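Local coordinates for beta-lactamase (Escherichia coli, PDB 6PQ9), which probably hydrolyses beta-lactam antibiotics to substituted beta-amino acids, as a class A enzyme of the extended-spectrum type that confers drug resistance, at residues D52-N57 with W293-K298. The protein carries 1 engineered substitution. Residues are numbered along the deposited sequence; the frame is centred on the assembly and turned at random.
Sequences DNFKLN and WDYLVK. With ASP (aspartic acid), chain B.
Leu296 sets its CD2 methyl over the ring of Phe54, 3.7 Å from the centroid and only 4° off the ring normal. That near-axial approach identifies a CH-pi contact, and the methyl's almost equal distances to all six ring carbons confirm that it is centred. Tyr295 meets the same ring differently: CE2 of Tyr295 comes within 3.3 Å of CE1 of Phe54, but the ring centroids lie 5.7 Å apart with planes at 39°, so the aromatic pair touches rim to rim without stacking. The CA atoms of Phe54 and Leu296 are 9.2 Å apart, and both side chains bridge that distance; CG of Phe54 anti to its N (chi1 -178°) is consistent with a ring carried out toward the helix. At the root of Phe54, its backbone N donates an almost straight bond to OD1 of Asp52 (3.0 Å), from above the carboxylate plane, closing an Asx turn just before strand 55-58. On the helix side, the bound aspartic acid donates from its N to the backbone O of Leu296 (3.1 Å), while its OD1 lies over one face of the Tyr295 ring, offset toward the rim. This small surface contact packs the last turn of C-terminal helix 278-297, beside N-terminal helix 25-37, against the edge of the five-stranded antiparallel sheet, as in the alpha/beta domain of class A beta-lactamases; helix 25-37 touches both aromatic rings and Val47 of strand 42-49 packs on Phe54.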
ATOM      1  N   ASP A  52     -12.655  17.298  -3.679  1.00 47.90           N
ATOM      2  CA  ASP A  52     -12.732  18.435  -2.775  1.00 49.90           C
ATOM      3  C   ASP A  52     -11.540  18.368  -1.818  1.00 55.31           C
ATOM      4  O   ASP A  52     -10.579  17.625  -2.039  1.00 53.63           O
ATOM      5  CB  ASP A  52     -14.080  18.488  -2.052  1.00 44.68           C
ATOM      6  CG  ASP A  52     -14.319  17.305  -1.147  1.00 51.10           C
ATOM      7  OD1 ASP A  52     -13.379  16.832  -0.483  1.00 48.82           O
ATOM      8  OD2 ASP A  52     -15.483  16.856  -1.078  1.00 68.88           O
ATOM      9  N   ASN A  53     -11.609  19.133  -0.738  1.00 56.54           N
ATOM     10  CA  ASN A  53     -10.458  19.288   0.139  1.00 62.93           C
ATOM     11  C   ASN A  53     -10.752  18.807   1.556  1.00 59.41           C
ATOM     12  O   ASN A  53     -10.268  19.369   2.539  1.00 62.98           O
ATOM     13  CB  ASN A  53      -9.966  20.731   0.120  1.00 65.08           C
ATOM     14  CG  ASN A  53      -9.013  20.987  -1.045  1.00 81.36           C
ATOM     15  OD1 ASN A  53      -9.348  21.702  -1.995  1.00 88.09           O
ATOM     16  ND2 ASN A  53      -7.829  20.372  -0.991  1.00 74.18           N
ATOM     17  N   PHE A  54     -11.520  17.727   1.666  1.00 52.01           N
ATOM     18  CA  PHE A  54     -11.693  17.058   2.944  1.00 49.21           C
ATOM     19  C   PHE A  54     -10.379  16.440   3.431  1.00 48.63           C
ATOM     20  O   PHE A  54      -9.634  15.821   2.665  1.00 46.35           O
ATOM     21  CB  PHE A  54     -12.767  15.986   2.827  1.00 42.39           C
ATOM     22  CG  PHE A  54     -13.031  15.292   4.103  1.00 49.46           C
ATOM     23  CD1 PHE A  54     -13.912  15.831   5.016  1.00 45.73           C
ATOM     24  CD2 PHE A  54     -12.355  14.122   4.424  1.00 51.26           C
ATOM     25  CE1 PHE A  54     -14.140  15.205   6.221  1.00 56.89           C
ATOM     26  CE2 PHE A  54     -12.577  13.489   5.624  1.00 50.34           C
ATOM     27  CZ  PHE A  54     -13.474  14.029   6.527  1.00 56.79           C
ATOM     28  N   LYS A  55     -10.104  16.602   4.724  1.00 43.78           N
ATOM     29  CA  LYS A  55      -8.860  16.127   5.314  1.00 50.22           C
ATOM     30  C   LYS A  55      -9.115  15.670   6.749  1.00 52.72           C
ATOM     31  O   LYS A  55      -9.875  16.304   7.484  1.00 51.96           O
ATOM     32  CB  LYS A  55      -7.779  17.217   5.270  1.00 49.20           C
ATOM     33  CG  LYS A  55      -6.449  16.807   5.899  1.00 62.76           C
ATOM     34  CD  LYS A  55      -5.317  17.781   5.564  1.00 68.09           C
ATOM     35  CE  LYS A  55      -5.719  19.227   5.814  1.00 66.80           C
ATOM     36  NZ  LYS A  55      -5.739  19.558   7.271  1.00 75.70           N
ATOM     37  N   LEU A  56      -8.495  14.552   7.132  1.00 52.30           N
ATOM     38  CA  LEU A  56      -8.588  14.042   8.495  1.00 51.07           C
ATOM     39  C   LEU A  56      -7.304  13.301   8.838  1.00 54.45           C
ATOM     40  O   LEU A  56      -6.814  12.492   8.040  1.00 48.58           O
ATOM     41  CB  LEU A  56      -9.796  13.121   8.671  1.00 50.47           C
ATOM     42  CG  LEU A  56      -9.975  12.471  10.048  1.00 51.89           C
ATOM     43  CD1 LEU A  56     -11.402  12.545  10.516  1.00 53.95           C
ATOM     44  CD2 LEU A  56      -9.551  11.020  10.008  1.00 58.40           C
ATOM     45  N   ASN A  57      -6.762  13.596  10.017  1.00 50.76           N
ATOM     46  CA  ASN A  57      -5.567  12.950  10.540  1.00 48.34           C
ATOM     47  C   ASN A  57      -5.858  12.417  11.928  1.00 49.60           C
ATOM     48  O   ASN A  57      -6.609  13.033  12.686  1.00 50.11           O
ATOM     49  CB  ASN A  57      -4.389  13.911  10.649  1.00 52.50           C
ATOM     50  CG  ASN A  57      -3.860  14.325   9.318  1.00 61.42           C
ATOM     51  OD1 ASN A  57      -4.327  13.859   8.275  1.00 69.06           O
ATOM     52  ND2 ASN A  57      -2.863  15.203   9.332  1.00 62.97           N
ATOM     53  N   TRP A 293     -16.541   6.572   5.884  1.00 46.17           N
ATOM     54  CA  TRP A 293     -17.525   6.393   4.823  1.00 46.63           C
ATOM     55  C   TRP A 293     -18.881   6.965   5.235  1.00 49.46           C
ATOM     56  O   TRP A 293     -19.499   7.736   4.489  1.00 47.17           O
ATOM     57  CB  TRP A 293     -17.617   4.901   4.487  1.00 45.08           C
ATOM     58  CG  TRP A 293     -18.768   4.488   3.641  1.00 44.10           C
ATOM     59  CD1 TRP A 293     -20.030   4.188   4.057  1.00 43.39           C
ATOM     60  CD2 TRP A 293     -18.755   4.296   2.218  1.00 43.24           C
ATOM     61  NE1 TRP A 293     -20.813   3.831   2.978  1.00 39.31           N
ATOM     62  CE2 TRP A 293     -20.050   3.888   1.840  1.00 38.25           C
ATOM     63  CE3 TRP A 293     -17.773   4.431   1.230  1.00 39.97           C
ATOM     64  CZ2 TRP A 293     -20.388   3.617   0.512  1.00 38.53           C
ATOM     65  CZ3 TRP A 293     -18.107   4.159  -0.082  1.00 38.17           C
ATOM     66  CH2 TRP A 293     -19.404   3.762  -0.432  1.00 42.28           C
ATOM     67  N   ASP A 294     -19.343   6.608   6.439  1.00 45.95           N
ATOM     68  CA  ASP A 294     -20.633   7.071   6.940  1.00 44.79           C
ATOM     69  C   ASP A 294     -20.696   8.590   6.997  1.00 48.97           C
ATOM     70  O   ASP A 294     -21.677   9.201   6.559  1.00 47.76           O
ATOM     71  CB  ASP A 294     -20.878   6.493   8.330  1.00 47.91           C
ATOM     72  CG  ASP A 294     -21.305   5.057   8.294  1.00 48.49           C
ATOM     73  OD1 ASP A 294     -21.514   4.523   7.182  1.00 52.20           O
ATOM     74  OD2 ASP A 294     -21.438   4.462   9.387  1.00 55.26           O
ATOM     75  N   TYR A 295     -19.657   9.218   7.550  1.00 46.77           N
ATOM     76  CA  TYR A 295     -19.639  10.671   7.659  1.00 49.93           C
ATOM     77  C   TYR A 295     -19.735  11.334   6.286  1.00 51.98           C
ATOM     78  O   TYR A 295     -20.496  12.290   6.101  1.00 54.49           O
ATOM     79  CB  TYR A 295     -18.376  11.122   8.397  1.00 47.81           C
ATOM     80  CG  TYR A 295     -18.171  12.617   8.377  1.00 51.84           C
ATOM     81  CD1 TYR A 295     -18.847  13.450   9.270  1.00 60.83           C
ATOM     82  CD2 TYR A 295     -17.316  13.204   7.460  1.00 52.31           C
ATOM     83  CE1 TYR A 295     -18.662  14.826   9.246  1.00 57.06           C
ATOM     84  CE2 TYR A 295     -17.132  14.571   7.427  1.00 60.94           C
ATOM     85  CZ  TYR A 295     -17.803  15.381   8.317  1.00 67.61           C
ATOM     86  OH  TYR A 295     -17.594  16.746   8.267  1.00 73.71           O
ATOM     87  N   LEU A 296     -18.966  10.843   5.306  1.00 51.89           N
ATOM     88  CA  LEU A 296     -18.940  11.481   3.989  1.00 49.79           C
ATOM     89  C   LEU A 296     -20.195  11.173   3.174  1.00 51.34           C
ATOM     90  O   LEU A 296     -20.599  11.981   2.328  1.00 54.96           O
ATOM     91  CB  LEU A 296     -17.694  11.055   3.218  1.00 38.83           C
ATOM     92  CG  LEU A 296     -16.324  11.425   3.808  1.00 48.94           C
ATOM     93  CD1 LEU A 296     -15.175  10.765   3.020  1.00 36.68           C
ATOM     94  CD2 LEU A 296     -16.130  12.929   3.866  1.00 44.65           C
ATOM     95  N   VAL A 297     -20.819  10.019   3.407  1.00 48.32           N
ATOM     96  CA  VAL A 297     -22.100   9.742   2.771  1.00 50.04           C
ATOM     97  C   VAL A 297     -23.154  10.725   3.267  1.00 56.70           C
ATOM     98  O   VAL A 297     -23.932  11.270   2.476  1.00 60.57           O
ATOM     99  CB  VAL A 297     -22.514   8.280   3.023  1.00 50.43           C
ATOM    100  CG1 VAL A 297     -23.996   8.087   2.752  1.00 46.41           C
ATOM    101  CG2 VAL A 297     -21.682   7.322   2.168  1.00 43.27           C
ATOM    102  N   LYS A 298     -23.172  10.992   4.574  1.00 58.10           N
ATOM    103  CA  LYS A 298     -24.157  11.879   5.204  1.00 64.36           C
ATOM    104  C   LYS A 298     -23.991  13.358   4.800  1.00 67.64           C
ATOM    105  O   LYS A 298     -24.962  14.118   4.790  1.00 73.54           O
ATOM    106  CB  LYS A 298     -24.082  11.735   6.732  1.00 55.97           C
ATOM    107  CG  LYS A 298     -25.085  12.579   7.519  1.00 67.04           C
ATOM    108  CD  LYS A 298     -25.825  11.768   8.591  1.00 74.09           C
ATOM    109  CE  LYS A 298     -24.905  11.369   9.741  1.00 78.20           C
ATOM    110  NZ  LYS A 298     -25.658  10.895  10.947  1.00 82.61           N
TER
HETATM  111  N   ASP B 301     -22.258  14.650   2.509  1.00 67.96           N
HETATM  112  CA  ASP B 301     -21.656  15.954   2.250  1.00 85.20           C
HETATM  113  C   ASP B 301     -20.298  15.818   1.542  1.00 85.18           C
HETATM  114  O   ASP B 301     -19.914  16.659   0.719  1.00 79.88           O
HETATM  115  CB  ASP B 301     -21.500  16.736   3.563  1.00 88.59           C
HETATM  116  CG  ASP B 301     -20.428  16.143   4.484  1.00 87.45           C
HETATM  117  OD1 ASP B 301     -20.749  15.217   5.265  1.00 74.43           O
HETATM  118  OD2 ASP B 301     -19.264  16.611   4.431  1.00 86.18           O